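Local coordinates for protein phosphoserine aminotransferase (Bacillus alcalophilus, PDB 1W23) that transfers an amino group reversibly between phosphoserine and 2-oxoglutarate, using pyridoxal 5'-phosphate as cofactor, in the second step of serine biosynthesis from 3-phosphoglycerate, at residues 68-73 and 206-211; 84-89 and 224-229; 154-159 and 287-292; 296-301 and 336-341. One frame throughout, in Å; residues are numbered along the deposited sequence.

Contact 1 of 4, residues 68-73 and 206-211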
loop_
_atom_site.group_PDB
_atom_site.type_symbol
_atom_site.label_atom_id
_atom_site.label_comp_id
_atom_site.label_asym_id
_atom_site.label_seq_id
_atom_site.Cartn_x
_atom_site.Cartn_y
_atom_site.Cartn_z
ATOM N N GLN A 68 7.300 -13.289 -14.300
ATOM C CA GLN A 68 7.666 -12.897 -12.917
ATOM C C GLN A 68 6.406 -12.358 -12.239
ATOM O O GLN A 68 5.513 -11.784 -12.874
ATOM C CB GLN A 68 8.777 -11.905 -12.877
ATOM C CG GLN A 68 9.318 -11.669 -11.421
ATOM C CD GLN A 68 10.595 -10.910 -11.384
ATOM O OE1 GLN A 68 10.816 -10.014 -10.506
ATOM N NE2 GLN A 68 11.449 -11.237 -12.331
ATOM N N ILE A 69 6.351 -12.538 -10.933
ATOM C CA ILE A 69 5.272 -12.083 -10.079
ATOM C C ILE A 69 5.744 -10.842 -9.331
ATOM O O ILE A 69 6.736 -10.957 -8.598
ATOM C CB ILE A 69 4.867 -13.205 -9.119
ATOM C CG1 ILE A 69 4.384 -14.448 -9.896
ATOM C CG2 ILE A 69 3.801 -12.739 -8.131
ATOM C CD1 ILE A 69 4.453 -15.712 -9.052
ATOM N N LEU A 70 5.080 -9.736 -9.508
ATOM C CA LEU A 70 5.363 -8.487 -8.812
ATOM C C LEU A 70 4.304 -8.239 -7.756
ATOM O O LEU A 70 3.117 -8.530 -7.972
ATOM C CB LEU A 70 5.403 -7.306 -9.764
ATOM C CG LEU A 70 6.286 -7.452 -10.987
ATOM C CD1 LEU A 70 6.178 -6.191 -11.855
ATOM C CD2 LEU A 70 7.739 -7.674 -10.638
ATOM N N PHE A 71 4.733 -7.645 -6.639
ATOM C CA PHE A 71 3.867 -7.184 -5.562
ATOM C C PHE A 71 4.072 -5.671 -5.458
ATOM O O PHE A 71 5.107 -5.229 -4.966
ATOM C CB PHE A 71 4.195 -7.843 -4.244
ATOM C CG PHE A 71 4.045 -9.353 -4.207
ATOM C CD1 PHE A 71 4.929 -10.124 -3.512
ATOM C CD2 PHE A 71 2.996 -10.002 -4.876
ATOM C CE1 PHE A 71 4.807 -11.504 -3.466
ATOM C CE2 PHE A 71 2.898 -11.381 -4.829
ATOM C CZ PHE A 71 3.771 -12.138 -4.107
ATOM N N LEU A 72 3.091 -4.897 -5.916
ATOM C CA LEU A 72 3.196 -3.436 -6.012
ATOM C C LEU A 72 2.158 -2.770 -5.135
ATOM O O LEU A 72 1.066 -3.307 -4.891
ATOM C CB LEU A 72 3.018 -2.985 -7.461
ATOM C CG LEU A 72 4.017 -3.597 -8.446
ATOM C CD1 LEU A 72 3.785 -2.985 -9.822
ATOM C CD2 LEU A 72 5.450 -3.397 -8.018
ATOM N N GLN A 73 2.450 -1.563 -4.722
ATOM C CA GLN A 73 1.470 -0.676 -4.084
ATOM C C GLN A 73 0.711 0.075 -5.154
ATOM O O GLN A 73 1.165 0.193 -6.307
ATOM C CB GLN A 73 2.174 0.256 -3.120
ATOM C CG GLN A 73 2.904 -0.429 -1.982
ATOM C CD GLN A 73 3.486 0.586 -1.005
ATOM O OE1 GLN A 73 2.718 1.336 -0.377
ATOM N NE2 GLN A 73 4.813 0.610 -0.862
ATOM N N VAL A 206 0.914 -8.318 -9.927
ATOM C CA VAL A 206 1.129 -8.127 -11.334
ATOM C C VAL A 206 1.985 -9.313 -11.837
ATOM O O VAL A 206 3.102 -9.489 -11.386
ATOM C CB VAL A 206 1.821 -6.792 -11.649
ATOM C CG1 VAL A 206 1.941 -6.568 -13.144
ATOM C CG2 VAL A 206 1.057 -5.630 -10.987
ATOM N N ILE A 207 1.395 -10.107 -12.758
ATOM C CA ILE A 207 2.085 -11.244 -13.372
ATOM C C ILE A 207 2.491 -10.821 -14.766
ATOM O O ILE A 207 1.621 -10.471 -15.551
ATOM C CB ILE A 207 1.189 -12.490 -13.364
ATOM C CG1 ILE A 207 0.713 -12.906 -11.977
ATOM C CG2 ILE A 207 1.907 -13.616 -14.077
ATOM C CD1 ILE A 207 -0.524 -13.774 -11.969
ATOM N N VAL A 208 3.785 -10.785 -15.045
ATOM C CA VAL A 208 4.306 -10.159 -16.237
ATOM C C VAL A 208 5.220 -11.112 -17.000
ATOM O O VAL A 208 6.069 -11.801 -16.419
ATOM C CB VAL A 208 5.213 -8.920 -15.942
ATOM C CG1 VAL A 208 4.449 -7.832 -15.256
ATOM C CG2 VAL A 208 6.449 -9.240 -15.093
ATOM N N LYS A 209 5.062 -11.162 -18.307
ATOM C CA LYS A 209 6.004 -11.875 -19.168
ATOM C C LYS A 209 7.290 -11.051 -19.155
ATOM O O LYS A 209 7.306 -9.893 -19.571
ATOM C CB LYS A 209 5.426 -12.028 -20.570
ATOM C CG LYS A 209 6.238 -12.985 -21.441
ATOM C CD LYS A 209 5.426 -13.325 -22.706
ATOM C CE LYS A 209 6.207 -14.274 -23.643
ATOM N NZ LYS A 209 5.755 -15.655 -23.297
ATOM N N LYS A 210 8.382 -11.621 -18.608
ATOM C CA LYS A 210 9.545 -10.825 -18.263
ATOM C C LYS A 210 10.095 -10.049 -19.439
ATOM O O LYS A 210 10.422 -8.861 -19.283
ATOM C CB LYS A 210 10.641 -11.746 -17.701
ATOM C CG LYS A 210 10.206 -12.491 -16.485
ATOM C CD LYS A 210 11.338 -13.262 -15.860
ATOM C CE LYS A 210 11.164 -14.716 -15.452
ATOM N NZ LYS A 210 12.424 -15.062 -14.682
ATOM N N ASP A 211 10.170 -10.683 -20.593
ATOM C CA ASP A 211 10.862 -10.003 -21.687
ATOM C C ASP A 211 10.007 -8.920 -22.326
ATOM O O ASP A 211 10.560 -8.174 -23.159
ATOM C CB ASP A 211 11.382 -11.016 -22.744
ATOM C CG ASP A 211 10.295 -11.844 -23.409
ATOM O OD1 ASP A 211 9.060 -11.713 -23.169
ATOM O OD2 ASP A 211 10.674 -12.743 -24.253
#

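Contact 2 of 4, residues 84-89 and 224-229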
loop_
_atom_site.group_PDB
_atom_site.type_symbol
_atom_site.label_atom_id
_atom_site.label_comp_id
_atom_site.label_asym_id
_atom_site.label_seq_id
_atom_site.Cartn_x
_atom_site.Cartn_y
_atom_site.Cartn_z
ATOM N N PRO A 84 0.089 1.825 -19.653
ATOM C CA PRO A 84 0.422 2.631 -20.854
ATOM C C PRO A 84 1.711 3.410 -20.691
ATOM O O PRO A 84 2.428 3.629 -21.663
ATOM C CB PRO A 84 -0.817 3.505 -21.024
ATOM C CG PRO A 84 -1.486 3.536 -19.658
ATOM C CD PRO A 84 -1.239 2.161 -19.143
ATOM N N MET A 85 2.061 3.837 -19.475
ATOM C CA MET A 85 3.362 4.537 -19.325
ATOM C C MET A 85 4.535 3.682 -19.779
ATOM O O MET A 85 5.515 4.170 -20.291
ATOM C CB MET A 85 3.734 4.828 -17.867
ATOM C CG MET A 85 3.041 6.046 -17.343
ATOM S SD MET A 85 3.554 6.332 -15.653
ATOM C CE MET A 85 2.595 7.795 -15.290
ATOM N N ASN A 86 4.441 2.370 -19.613
ATOM C CA ASN A 86 5.492 1.471 -19.997
ATOM C C ASN A 86 5.364 0.935 -21.396
ATOM O O ASN A 86 6.402 0.722 -22.019
ATOM C CB ASN A 86 5.607 0.305 -18.986
ATOM C CG ASN A 86 6.259 0.706 -17.682
ATOM O OD1 ASN A 86 7.442 0.404 -17.449
ATOM N ND2 ASN A 86 5.523 1.418 -16.813
ATOM N N LEU A 87 4.178 0.694 -21.909
ATOM C CA LEU A 87 4.009 0.023 -23.192
ATOM C C LEU A 87 3.410 0.892 -24.296
ATOM O O LEU A 87 3.532 0.542 -25.482
ATOM C CB LEU A 87 3.116 -1.239 -23.018
ATOM C CG LEU A 87 3.716 -2.478 -22.376
ATOM C CD1 LEU A 87 2.664 -3.592 -22.447
ATOM C CD2 LEU A 87 5.062 -2.868 -23.014
ATOM N N LEU A 88 2.745 1.977 -23.980
ATOM C CA LEU A 88 2.091 2.787 -25.033
ATOM C C LEU A 88 3.088 3.780 -25.570
ATOM O O LEU A 88 3.179 4.925 -25.116
ATOM C CB LEU A 88 0.817 3.410 -24.447
ATOM C CG LEU A 88 -0.031 4.208 -25.444
ATOM C CD1 LEU A 88 -0.299 3.437 -26.704
ATOM C CD2 LEU A 88 -1.351 4.666 -24.832
ATOM N N THR A 89 3.862 3.364 -26.546
ATOM C CA THR A 89 4.943 4.170 -27.112
ATOM C C THR A 89 4.437 4.949 -28.311
ATOM O O THR A 89 3.360 4.681 -28.890
ATOM C CB THR A 89 6.100 3.280 -27.586
ATOM O OG1 THR A 89 5.604 2.386 -28.570
ATOM C CG2 THR A 89 6.660 2.441 -26.471
ATOM N N LEU A 224 7.739 4.008 -11.368
ATOM C CA LEU A 224 6.690 3.721 -12.339
ATOM C C LEU A 224 7.163 2.825 -13.474
ATOM O O LEU A 224 6.340 2.534 -14.364
ATOM C CB LEU A 224 6.040 4.999 -12.851
ATOM C CG LEU A 224 5.245 5.754 -11.747
ATOM C CD1 LEU A 224 4.997 7.189 -12.127
ATOM C CD2 LEU A 224 3.940 5.006 -11.496
ATOM N N GLN A 225 8.400 2.391 -13.465
ATOM C CA GLN A 225 8.941 1.399 -14.422
ATOM C C GLN A 225 8.706 0.000 -13.948
ATOM O O GLN A 225 9.137 -0.322 -12.845
ATOM C CB GLN A 225 10.460 1.604 -14.655
ATOM C CG GLN A 225 10.794 2.945 -15.212
ATOM C CD GLN A 225 12.130 3.028 -15.799
ATOM O OE1 GLN A 225 12.818 2.015 -15.933
ATOM N NE2 GLN A 225 12.450 4.239 -16.149
ATOM N N TYR A 226 8.095 -0.855 -14.763
ATOM C CA TYR A 226 8.075 -2.278 -14.357
ATOM C C TYR A 226 9.494 -2.822 -14.166
ATOM O O TYR A 226 9.714 -3.645 -13.266
ATOM C CB TYR A 226 7.296 -3.183 -15.318
ATOM C CG TYR A 226 5.825 -2.858 -15.310
ATOM C CD1 TYR A 226 5.233 -2.157 -16.330
ATOM C CD2 TYR A 226 5.011 -3.245 -14.254
ATOM C CE1 TYR A 226 3.883 -1.851 -16.315
ATOM C CE2 TYR A 226 3.658 -2.918 -14.220
ATOM C CZ TYR A 226 3.084 -2.218 -15.267
ATOM O OH TYR A 226 1.774 -1.877 -15.277
ATOM N N ALA A 227 10.448 -2.380 -14.997
ATOM C CA ALA A 227 11.813 -2.883 -14.902
ATOM C C ALA A 227 12.382 -2.678 -13.515
ATOM O O ALA A 227 13.154 -3.561 -13.028
ATOM C CB ALA A 227 12.671 -2.224 -15.995
ATOM N N THR A 228 12.091 -1.603 -12.821
ATOM C CA THR A 228 12.604 -1.355 -11.468
ATOM C C THR A 228 12.219 -2.476 -10.552
ATOM O O THR A 228 13.034 -2.989 -9.759
ATOM C CB THR A 228 12.035 -0.005 -10.955
ATOM O OG1 THR A 228 12.525 1.046 -11.795
ATOM C CG2 THR A 228 12.410 0.261 -9.518
ATOM N N HIS A 229 10.942 -2.842 -10.623
ATOM C CA HIS A 229 10.389 -3.831 -9.712
ATOM C C HIS A 229 10.779 -5.257 -10.115
ATOM O O HIS A 229 10.977 -6.120 -9.261
ATOM C CB HIS A 229 8.861 -3.653 -9.624
ATOM C CG HIS A 229 8.550 -2.247 -9.171
ATOM N ND1 HIS A 229 8.785 -1.858 -7.856
ATOM C CD2 HIS A 229 8.095 -1.177 -9.884
ATOM C CE1 HIS A 229 8.447 -0.575 -7.789
ATOM N NE2 HIS A 229 8.015 -0.131 -8.977
HETATM O O HOH W 1 9.999 -0.851 -17.361
#

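Contact 3 of 4, residues 154-159 and 287-292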
loop_
_atom_site.group_PDB
_atom_site.type_symbol
_atom_site.label_atom_id
_atom_site.label_comp_id
_atom_site.label_asym_id
_atom_site.label_seq_id
_atom_site.Cartn_x
_atom_site.Cartn_y
_atom_site.Cartn_z
ATOM N N TYR A 154 -21.031 -4.553 -12.979
ATOM C CA TYR A 154 -22.111 -5.047 -13.859
ATOM C C TYR A 154 -22.395 -6.524 -13.693
ATOM O O TYR A 154 -23.455 -6.994 -14.144
ATOM C CB TYR A 154 -21.785 -4.693 -15.329
ATOM C CG TYR A 154 -21.995 -3.194 -15.527
ATOM C CD1 TYR A 154 -20.956 -2.310 -15.439
ATOM C CD2 TYR A 154 -23.251 -2.703 -15.740
ATOM C CE1 TYR A 154 -21.172 -0.934 -15.585
ATOM C CE2 TYR A 154 -23.471 -1.336 -15.899
ATOM C CZ TYR A 154 -22.414 -0.469 -15.827
ATOM O OH TYR A 154 -22.627 0.908 -15.967
ATOM N N GLY A 155 -21.532 -7.302 -13.062
ATOM C CA GLY A 155 -21.814 -8.724 -12.820
ATOM C C GLY A 155 -21.682 -9.600 -14.044
ATOM O O GLY A 155 -22.391 -10.620 -14.147
ATOM N N THR A 156 -20.779 -9.278 -14.951
ATOM C CA THR A 156 -20.491 -10.081 -16.131
ATOM C C THR A 156 -19.031 -10.537 -16.109
ATOM O O THR A 156 -18.188 -9.912 -15.449
ATOM C CB THR A 156 -20.762 -9.289 -17.430
ATOM O OG1 THR A 156 -19.848 -8.194 -17.422
ATOM C CG2 THR A 156 -22.189 -8.810 -17.544
ATOM N N GLN A 157 -18.740 -11.616 -16.843
ATOM C CA GLN A 157 -17.416 -12.222 -16.779
ATOM C C GLN A 157 -17.112 -12.967 -18.063
ATOM O O GLN A 157 -17.982 -13.663 -18.618
ATOM C CB GLN A 157 -17.407 -13.212 -15.587
ATOM C CG GLN A 157 -16.120 -13.903 -15.285
ATOM C CD GLN A 157 -16.225 -14.842 -14.108
ATOM O OE1 GLN A 157 -17.319 -15.353 -13.783
ATOM N NE2 GLN A 157 -15.082 -15.094 -13.418
ATOM N N TYR A 158 -15.872 -12.860 -18.510
ATOM C CA TYR A 158 -15.357 -13.675 -19.606
ATOM C C TYR A 158 -15.432 -15.152 -19.246
ATOM O O TYR A 158 -14.967 -15.567 -18.180
ATOM C CB TYR A 158 -13.922 -13.299 -19.931
ATOM C CG TYR A 158 -13.739 -12.026 -20.745
ATOM C CD1 TYR A 158 -13.974 -10.769 -20.198
ATOM C CD2 TYR A 158 -13.288 -12.077 -22.061
ATOM C CE1 TYR A 158 -13.786 -9.608 -20.941
ATOM C CE2 TYR A 158 -13.103 -10.935 -22.793
ATOM C CZ TYR A 158 -13.350 -9.696 -22.251
ATOM O OH TYR A 158 -13.159 -8.565 -23.024
ATOM N N GLN A 159 -15.952 -15.968 -20.179
ATOM C CA GLN A 159 -15.984 -17.421 -20.003
ATOM C C GLN A 159 -14.684 -18.046 -20.427
ATOM O O GLN A 159 -14.397 -19.162 -19.949
ATOM C CB GLN A 159 -17.120 -18.041 -20.849
ATOM C CG GLN A 159 -18.454 -17.442 -20.450
ATOM C CD GLN A 159 -18.691 -17.579 -18.957
ATOM O OE1 GLN A 159 -18.787 -18.747 -18.497
ATOM N NE2 GLN A 159 -18.729 -16.472 -18.217
ATOM N N GLY A 287 -31.917 -10.491 -13.010
ATOM C CA GLY A 287 -30.468 -10.284 -13.113
ATOM C C GLY A 287 -30.153 -9.269 -14.194
ATOM O O GLY A 287 -30.802 -9.220 -15.258
ATOM N N HIS A 288 -29.093 -8.506 -13.977
ATOM C CA HIS A 288 -28.602 -7.562 -14.991
ATOM C C HIS A 288 -27.958 -8.269 -16.183
ATOM O O HIS A 288 -28.143 -7.876 -17.337
ATOM C CB HIS A 288 -27.619 -6.567 -14.346
ATOM C CG HIS A 288 -27.059 -5.627 -15.367
ATOM N ND1 HIS A 288 -27.786 -4.591 -15.863
ATOM C CD2 HIS A 288 -25.864 -5.586 -16.039
ATOM C CE1 HIS A 288 -27.085 -3.918 -16.795
ATOM N NE2 HIS A 288 -25.946 -4.519 -16.939
ATOM N N ALA A 289 -27.133 -9.263 -15.879
ATOM C CA ALA A 289 -26.339 -9.931 -16.921
ATOM C C ALA A 289 -27.158 -10.877 -17.791
ATOM O O ALA A 289 -28.044 -11.576 -17.327
ATOM C CB ALA A 289 -25.250 -10.747 -16.296
ATOM N N GLU A 290 -26.828 -10.921 -19.091
ATOM C CA GLU A 290 -27.283 -11.984 -19.934
ATOM C C GLU A 290 -26.771 -13.309 -19.378
ATOM O O GLU A 290 -25.644 -13.383 -18.837
ATOM C CB GLU A 290 -26.760 -11.816 -21.353
ATOM C CG GLU A 290 -27.392 -10.674 -22.121
ATOM C CD GLU A 290 -26.985 -10.666 -23.568
ATOM O OE1 GLU A 290 -26.158 -11.523 -24.004
ATOM O OE2 GLU A 290 -27.464 -9.758 -24.316
ATOM N N LYS A 291 -27.567 -14.381 -19.494
ATOM C CA LYS A 291 -27.176 -15.634 -18.850
ATOM C C LYS A 291 -25.804 -16.129 -19.291
ATOM O O LYS A 291 -25.021 -16.632 -18.429
ATOM C CB LYS A 291 -28.250 -16.711 -19.126
ATOM C CG LYS A 291 -29.474 -16.532 -18.171
ATOM C CD LYS A 291 -30.449 -17.668 -18.409
ATOM C CE LYS A 291 -31.700 -17.372 -17.556
ATOM N NZ LYS A 291 -32.664 -18.512 -17.655
ATOM N N GLY A 292 -25.443 -15.972 -20.570
ATOM C CA GLY A 292 -24.181 -16.479 -21.064
ATOM C C GLY A 292 -22.963 -15.739 -20.567
ATOM O O GLY A 292 -21.817 -16.199 -20.797
#

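Contact 4 of 4, residues 296-301 and 336-341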
loop_
_atom_site.group_PDB
_atom_site.type_symbol
_atom_site.label_atom_id
_atom_site.label_comp_id
_atom_site.label_asym_id
_atom_site.label_seq_id
_atom_site.Cartn_x
_atom_site.Cartn_y
_atom_site.Cartn_z
ATOM N N LEU A 296 -19.469 -15.390 -11.868
ATOM C CA LEU A 296 -19.404 -16.253 -10.693
ATOM C C LEU A 296 -18.990 -15.518 -9.441
ATOM O O LEU A 296 -19.024 -16.104 -8.357
ATOM C CB LEU A 296 -18.466 -17.435 -10.980
ATOM C CG LEU A 296 -18.947 -18.355 -12.098
ATOM C CD1 LEU A 296 -17.850 -19.366 -12.423
ATOM C CD2 LEU A 296 -20.240 -19.065 -11.728
ATOM N N MET A 297 -18.557 -14.262 -9.565
ATOM C CA MET A 297 -17.977 -13.462 -8.491
ATOM C C MET A 297 -18.886 -12.331 -7.972
ATOM O O MET A 297 -18.850 -12.034 -6.779
ATOM C CB MET A 297 -16.646 -12.857 -8.988
ATOM C CG MET A 297 -15.577 -13.884 -9.274
ATOM S SD MET A 297 -14.761 -14.617 -7.830
ATOM C CE MET A 297 -15.598 -16.196 -7.622
ATOM N N ASN A 298 -19.665 -11.701 -8.873
ATOM C CA ASN A 298 -20.541 -10.610 -8.500
ATOM C C ASN A 298 -21.888 -10.809 -9.172
ATOM O O ASN A 298 -21.968 -10.781 -10.373
ATOM C CB ASN A 298 -19.978 -9.228 -8.889
ATOM C CG ASN A 298 -18.576 -9.002 -8.365
ATOM O OD1 ASN A 298 -17.605 -9.235 -9.114
ATOM N ND2 ASN A 298 -18.410 -8.499 -7.146
ATOM N N VAL A 299 -22.941 -11.038 -8.360
ATOM C CA VAL A 299 -24.282 -11.304 -8.885
ATOM C C VAL A 299 -25.112 -10.039 -8.752
ATOM O O VAL A 299 -25.432 -9.592 -7.636
ATOM C CB VAL A 299 -24.948 -12.477 -8.142
ATOM C CG1 VAL A 299 -26.331 -12.706 -8.724
ATOM C CG2 VAL A 299 -24.107 -13.736 -8.170
ATOM N N THR A 300 -25.457 -9.452 -9.891
ATOM C CA THR A 300 -26.158 -8.164 -9.923
ATOM C C THR A 300 -27.625 -8.356 -10.289
ATOM O O THR A 300 -27.968 -9.090 -11.246
ATOM C CB THR A 300 -25.445 -7.203 -10.885
ATOM O OG1 THR A 300 -25.325 -7.852 -12.147
ATOM C CG2 THR A 300 -24.081 -6.792 -10.345
ATOM N N PHE A 301 -28.536 -7.700 -9.548
ATOM C CA PHE A 301 -29.954 -7.906 -9.816
ATOM C C PHE A 301 -30.751 -6.722 -9.245
ATOM O O PHE A 301 -30.288 -5.969 -8.408
ATOM C CB PHE A 301 -30.487 -9.212 -9.256
ATOM C CG PHE A 301 -30.344 -9.400 -7.759
ATOM C CD1 PHE A 301 -31.437 -9.119 -6.924
ATOM C CD2 PHE A 301 -29.181 -9.832 -7.167
ATOM C CE1 PHE A 301 -31.358 -9.278 -5.547
ATOM C CE2 PHE A 301 -29.124 -10.027 -5.780
ATOM C CZ PHE A 301 -30.216 -9.748 -4.996
ATOM N N SER A 336 -21.647 -10.074 -3.779
ATOM C CA SER A 336 -20.268 -10.436 -4.107
ATOM C C SER A 336 -19.942 -11.727 -3.375
ATOM O O SER A 336 -20.108 -11.836 -2.168
ATOM C CB SER A 336 -19.324 -9.310 -3.759
ATOM O OG SER A 336 -19.603 -8.142 -4.522
ATOM N N ILE A 337 -19.542 -12.730 -4.171
ATOM C CA ILE A 337 -19.371 -14.113 -3.765
ATOM C C ILE A 337 -17.993 -14.634 -4.169
ATOM O O ILE A 337 -17.807 -15.663 -4.780
ATOM C CB ILE A 337 -20.539 -14.989 -4.298
ATOM C CG1 ILE A 337 -20.765 -14.838 -5.800
ATOM C CG2 ILE A 337 -21.799 -14.699 -3.511
ATOM C CD1 ILE A 337 -21.729 -15.883 -6.369
ATOM N N TYR A 338 -16.969 -13.854 -3.796
ATOM C CA TYR A 338 -15.582 -14.205 -3.995
ATOM C C TYR A 338 -15.231 -15.503 -3.310
ATOM O O TYR A 338 -16.025 -16.052 -2.529
ATOM C CB TYR A 338 -14.719 -13.056 -3.452
ATOM C CG TYR A 338 -15.024 -11.711 -4.084
ATOM C CD1 TYR A 338 -15.301 -10.607 -3.296
ATOM C CD2 TYR A 338 -15.035 -11.502 -5.436
ATOM C CE1 TYR A 338 -15.566 -9.383 -3.825
ATOM C CE2 TYR A 338 -15.281 -10.277 -5.993
ATOM C CZ TYR A 338 -15.537 -9.199 -5.184
ATOM O OH TYR A 338 -15.818 -7.972 -5.781
ATOM N N ASN A 339 -14.024 -15.997 -3.543
ATOM C CA ASN A 339 -13.616 -17.341 -3.092
ATOM C C ASN A 339 -13.982 -17.631 -1.629
ATOM O O ASN A 339 -14.457 -18.731 -1.339
ATOM C CB ASN A 339 -12.105 -17.450 -3.185
ATOM C CG ASN A 339 -11.533 -17.614 -4.585
ATOM O OD1 ASN A 339 -12.258 -17.791 -5.559
ATOM N ND2 ASN A 339 -10.201 -17.577 -4.688
ATOM N N ALA A 340 -13.721 -16.685 -0.732
ATOM C CA ALA A 340 -13.866 -16.960 0.700
ATOM C C ALA A 340 -15.273 -16.793 1.243
ATOM O O ALA A 340 -15.498 -17.114 2.415
ATOM C CB ALA A 340 -12.897 -16.123 1.497
ATOM N N VAL A 341 -16.220 -16.323 0.463
ATOM C CA VAL A 341 -17.585 -16.231 0.966
ATOM C C VAL A 341 -18.120 -17.636 1.178
ATOM O O VAL A 341 -18.119 -18.444 0.233
ATOM C CB VAL A 341 -18.471 -15.392 0.018
ATOM C CG1 VAL A 341 -19.917 -15.437 0.456
ATOM C CG2 VAL A 341 -17.955 -13.960 -0.092
#

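Contact 1 of 4, residues 68-73 and 206-211
L70 sets CG anti to its carbonyl carbon (chi1 -51°) and so brings CD1 across V208 at about a right angle, 4.2 Å from V208 CG1. V206 likewise has CG2 anti to its carbonyl carbon, and that methyl meets L72 CD1 at 4.0 Å. K210 sets CG anti to its carbonyl carbon (chi1 -59°), 3.9 Å from Q68 CB, and the chain, bent further out at chi3, crosses Q68. An alanine at K210 would remove this arm and would probably leave Q68 CB and its backbone N less well covered. Strand 67-72, outermost within this subunit in the seven-stranded mixed sheet of the fold type I aminotransferases, runs antiparallel to strand 204-209. Q68 with V208 and L70 with V206 are hydrogen-bonded pairs. The shortest bond, L70 N to V206 O at 2.7 Å, is almost straight and lies in the carbonyl plane, whereas V206 N approaches L70 O at 3.0 Å from above its plane. I69 and I207 form the non-hydrogen-bonded pair between them, on the opposite face, with CG1 atoms 4.5 Å apart. Helix 44-61 reaches I69 through R58; helix 226-231 packs on Q68 and L70 through I230.

Contact 2 of 4, residues 84-89 and 224-229
The tight part of this contact is the amide of N86, gripped at both ends by the backbone that leads into helix 226-231. N86 ND2 gives a nearly straight bond to L224 O, 2.8 Å long, with the acceptor lying in the plane of the amide. Y226 N in turn gives its hydrogen to N86 OD1 at 3.0 Å, approaching from well above the carbonyl plane. The same amide presses obliquely on the Y226 ring, N86 CG 3.3 Å from Y226 CD1, with the two planes 53° apart. ND2 also reaches back to M82 O in its own helix, so the amide has little freedom to rotate. In the fold, N86 belongs to the last turn of helix 75-87, whose first residues include the cofactor-binding A76 and S77, while Q225 holds the N-cap position of helix 226-231; the distant asparagine thus supplies an acceptor to a first-turn N-H. Y226 OH, at the far end of the ring, is hydrogen-bonded to Q79 of helix 75-87. On the outer side of the amide the fit loosens: a water donates to N86 OD1 at 2.8 Å and accepts from A227 N at 2.9 Å, and the partly exposed Q225 turns its side chain away toward V220 O. At the other flank, M85 extends its chain until SD lies 3.9 Å from L224 CD1, an apolar touch beside P221 and L224 of the second subunit.

Contact 3 of 4, residues 154-159 and 287-292
A short hairpin, strands 150-151 and 156-157, meets the loop that follows strand 286-287 of the three-stranded C-terminal sheet. No hydrogen bond crosses between the two segments; side chains lie against each other and against backbone oxygens. H288 carries CG anti to its backbone N (chi1 178°), which lays the imidazole alongside Y154, both side chains pointing the same way. H288 NE2 comes to the edge of the phenol, 3.5 Å from Y154 CD2, while the ring planes stand oblique at 47°. The neighbouring carbon, H288 CD2, rests 3.4 Å from Y154 O. S126 O holds NE2 by a hydrogen bond and so fixes the turn of the ring. An alanine at H288 would lose the imidazole with its bond to S126 and would probably leave the edge of Y154 poorly supported. T156 puts OG1 in the crowded position between backbone N and carbonyl carbon (chi1 63°), where it bonds N151 ND2. Its CG2 is thereby presented to A289 CB at 3.8 Å, and G155 O touches the same methyl at 3.6 Å. At the exposed end Q159 CG, anti to the carbonyl carbon, lies 3.6 Å from G292 O, and the bend at chi2 returns NE2 to Q157 O at 2.9 Å.

Contact 4 of 4, residues 296-301 and 336-341
Two neighbouring strands of the three-stranded antiparallel sheet part here, as the chain leaves strand 333-336 for a loop beside the active site. N298 and S336 form a non-hydrogen-bonded pair, and beside it I337 N gives an almost straight bond to M297 O, 2.8 Å long, entering from above the carbonyl plane. The side chains close the gap further. N298 ND2 spends both hydrogens across the contact, one on S336 OG at 2.9 Å and one, much straighter, on Y338 OH at 3.0 Å. Both acceptors lie near the amide plane, which stands 81° from the plane of the phenol. N150 ND2 holds N298 OD1, so the whole amide is pinned, and A9 O is a second partner of Y338 OH. That phenol borders the cofactor site: Y338 lies about 3 Å, nearest side-chain atoms, from both T152 and K196, the lysine that carries the cofactor but is not joined to it in this structure. M297 bends at chi2 and chi3 to bring SD into a Met-aromatic contact at the edge of the Y338 ring, 3.9 Å from Y338 CD2. Beyond the tyrosine the chain makes a type I turn, Y338 to V341. On the other flank I337 has CG1 in the crowded position (chi1 52°), 3.3 Å from L296 O, which takes I337 CD1 to V299 CG2 at 3.7 Å.

The four contacts fall into two touching pairs. Contacts 1 and 2, centres 11 Å apart, meet where strand 67-72 packs on helix 226-231, L72 CD2 lying 3.5 Å from H229 CG. Contacts 3 and 4, centres 12 Å apart, meet around strand 298-302, where Y154 O and T300 OG1 are 2.9 Å apart in a probable hydrogen bond. Between the pairs the centres lie 26 to 32 Å apart. Along the chain contacts 1, 2 and 3 interleave, whereas contact 4 opens after all three have closed. Contact 1 pairs two strands of the large sheet, contact 2 joins two helices beside it, and the second pair ties the hairpin near the cofactor to the C-terminal sheet.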